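Local coordinates for protein V-type ATP synthase alpha chain (Thermoplasma volcanium, PDB 4O1S) that contains an intein splicing domain, a largely beta module of the kind embedded within a host protein, here the V-type ATPase subunit A, at residues A[92-97]-A[107-112]. Residues are numbered along the deposited sequence; the frame is centred on the assembly and turned at random.
Sequences TPVHKL and EVMASN. With SO4 (sulfate ion), chain G.
K96 and M109 rise from the same face of an antiparallel pair, a non-hydrogen-bonded position where their CA atoms lie 4.3 Å apart. The K96 chain, extended beyond CG, runs out between M109 and E107, crossing both at a slant; its CE meets M109 CG at 4.0 Å, while its NZ forms a long salt bridge of 3.6 Å to E107 OE1. M109 bends at its last torsion (chi3 -65°), with SD set against CA and O of V94 and CE turned toward a bound sulfate ion, whose O4 also accepts the M109 backbone N-H at 2.8 Å. L97 and V108, whose side chains lie on the other face, are the neighbouring hydrogen-bonded pair, each N bonded to the other's O; L97 sends CD2 to the methyl of A110. The two strands are the arms of the hairpin 96-101/104-109 within the intein splicing domain, with strand 104-109 at the edge of its sheet and strand 165-168 flanking 96-101. The A110 N-H points almost straight at H95 O, 2.8 Å away. P93 O, within the type I turn from T92 to H95, takes the S111 N-H on an in-plane lone pair at 3.0 Å and a weak bond from S111 OG. Beside them P93 CB packs against S111 CB, and V79 of strand 77-83 touches the side chains of both P93 and A110.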
loop_
_atom_site.group_PDB
_atom_site.type_symbol
_atom_site.label_atom_id
_atom_site.label_comp_id
_atom_site.label_asym_id
_atom_site.label_seq_id
_atom_site.Cartn_x
_atom_site.Cartn_y
_atom_site.Cartn_z
ATOM N N THR A 92 6.501 4.561 3.763
ATOM C CA THR A 92 6.930 5.907 4.011
ATOM C C THR A 92 6.338 6.350 5.364
ATOM O O THR A 92 5.251 5.916 5.728
ATOM C CB THR A 92 6.362 6.719 2.834
ATOM O OG1 THR A 92 7.428 7.096 1.945
ATOM C CG2 THR A 92 5.579 7.885 3.299
ATOM N N PRO A 93 7.062 7.191 6.129
ATOM C CA PRO A 93 6.578 7.634 7.449
ATOM C C PRO A 93 5.209 8.295 7.442
ATOM O O PRO A 93 4.487 8.113 8.434
ATOM C CB PRO A 93 7.633 8.638 7.896
ATOM C CG PRO A 93 8.859 8.181 7.255
ATOM C CD PRO A 93 8.463 7.582 5.909
ATOM N N VAL A 94 4.861 9.029 6.374
ATOM C CA VAL A 94 3.560 9.715 6.299
ATOM C C VAL A 94 2.403 8.824 5.821
ATOM O O VAL A 94 1.239 9.221 5.914
ATOM C CB VAL A 94 3.593 11.030 5.462
ATOM C CG1 VAL A 94 4.449 12.068 6.123
ATOM C CG2 VAL A 94 4.083 10.786 4.059
ATOM N N HIS A 95 2.726 7.631 5.317
ATOM C CA HIS A 95 1.710 6.650 4.948
ATOM C C HIS A 95 0.869 6.267 6.152
ATOM O O HIS A 95 1.367 6.249 7.282
ATOM C CB HIS A 95 2.353 5.396 4.371
ATOM C CG HIS A 95 1.528 4.739 3.321
ATOM N ND1 HIS A 95 0.152 4.724 3.371
ATOM C CD2 HIS A 95 1.872 4.115 2.170
ATOM C CE1 HIS A 95 -0.315 4.100 2.305
ATOM N NE2 HIS A 95 0.708 3.719 1.561
ATOM N N LYS A 96 -0.405 5.953 5.903
ATOM C CA LYS A 96 -1.373 5.685 6.979
ATOM C C LYS A 96 -1.876 4.261 7.039
ATOM O O LYS A 96 -2.099 3.609 6.005
ATOM C CB LYS A 96 -2.576 6.621 6.892
ATOM C CG LYS A 96 -2.261 8.002 7.383
ATOM C CD LYS A 96 -3.278 9.017 6.935
ATOM C CE LYS A 96 -2.984 10.345 7.615
ATOM N NZ LYS A 96 -4.051 11.340 7.388
ATOM N N LEU A 97 -2.046 3.784 8.269
ATOM C CA LEU A 97 -2.649 2.483 8.512
ATOM C C LEU A 97 -3.942 2.753 9.262
ATOM O O LEU A 97 -4.183 3.875 9.720
ATOM C CB LEU A 97 -1.727 1.589 9.341
ATOM C CG LEU A 97 -0.341 1.082 8.866
ATOM C CD1 LEU A 97 -0.455 0.092 7.759
ATOM C CD2 LEU A 97 0.624 2.205 8.450
ATOM N N GLU A 107 -7.309 6.444 11.361
ATOM C CA GLU A 107 -6.151 6.466 10.475
ATOM C C GLU A 107 -4.949 6.916 11.300
ATOM O O GLU A 107 -5.041 7.851 12.097
ATOM C CB GLU A 107 -6.368 7.440 9.325
ATOM C CG GLU A 107 -7.625 7.199 8.513
ATOM C CD GLU A 107 -7.801 8.221 7.378
ATOM O OE1 GLU A 107 -6.909 9.095 7.191
ATOM O OE2 GLU A 107 -8.843 8.148 6.678
ATOM N N VAL A 108 -3.816 6.254 11.130
ATOM C CA VAL A 108 -2.627 6.695 11.831
ATOM C C VAL A 108 -1.418 6.622 10.906
ATOM O O VAL A 108 -1.300 5.712 10.082
ATOM C CB VAL A 108 -2.388 5.880 13.121
ATOM C CG1 VAL A 108 -2.112 4.466 12.765
ATOM C CG2 VAL A 108 -1.190 6.424 13.893
ATOM N N MET A 109 -0.537 7.605 11.033
ATOM C CA MET A 109 0.684 7.631 10.258
ATOM C C MET A 109 1.627 6.595 10.785
ATOM O O MET A 109 1.728 6.365 12.002
ATOM C CB MET A 109 1.340 9.009 10.315
ATOM C CG MET A 109 0.539 10.050 9.555
ATOM S SD MET A 109 1.531 11.501 9.211
ATOM C CE MET A 109 1.784 12.034 10.892
ATOM N N ALA A 110 2.318 5.970 9.850
ATOM C CA ALA A 110 3.337 5.004 10.185
ATOM C C ALA A 110 4.257 5.558 11.300
ATOM O O ALA A 110 4.614 4.869 12.272
ATOM C CB ALA A 110 4.112 4.648 8.915
ATOM N N SER A 111 4.590 6.833 11.192
ATOM C CA SER A 111 5.440 7.455 12.194
ATOM C C SER A 111 4.750 7.652 13.545
ATOM O O SER A 111 5.414 8.007 14.501
ATOM C CB SER A 111 5.970 8.784 11.680
ATOM O OG SER A 111 4.897 9.666 11.418
ATOM N N ASN A 112 3.437 7.429 13.644
ATOM C CA ASN A 112 2.784 7.545 14.964
ATOM C C ASN A 112 2.294 6.218 15.503
ATOM O O ASN A 112 1.881 6.103 16.663
ATOM C CB ASN A 112 1.636 8.545 14.948
ATOM C CG ASN A 112 2.107 9.957 14.720
ATOM O OD1 ASN A 112 3.170 10.356 15.206
ATOM N ND2 ASN A 112 1.335 10.719 13.958
HETATM S S SO4 G . -2.044 10.837 12.437
HETATM O O1 SO4 G . -2.737 10.729 13.730
HETATM O O2 SO4 G . -2.920 10.432 11.329
HETATM O O3 SO4 G . -1.665 12.231 12.172
HETATM O O4 SO4 G . -0.866 9.961 12.501
#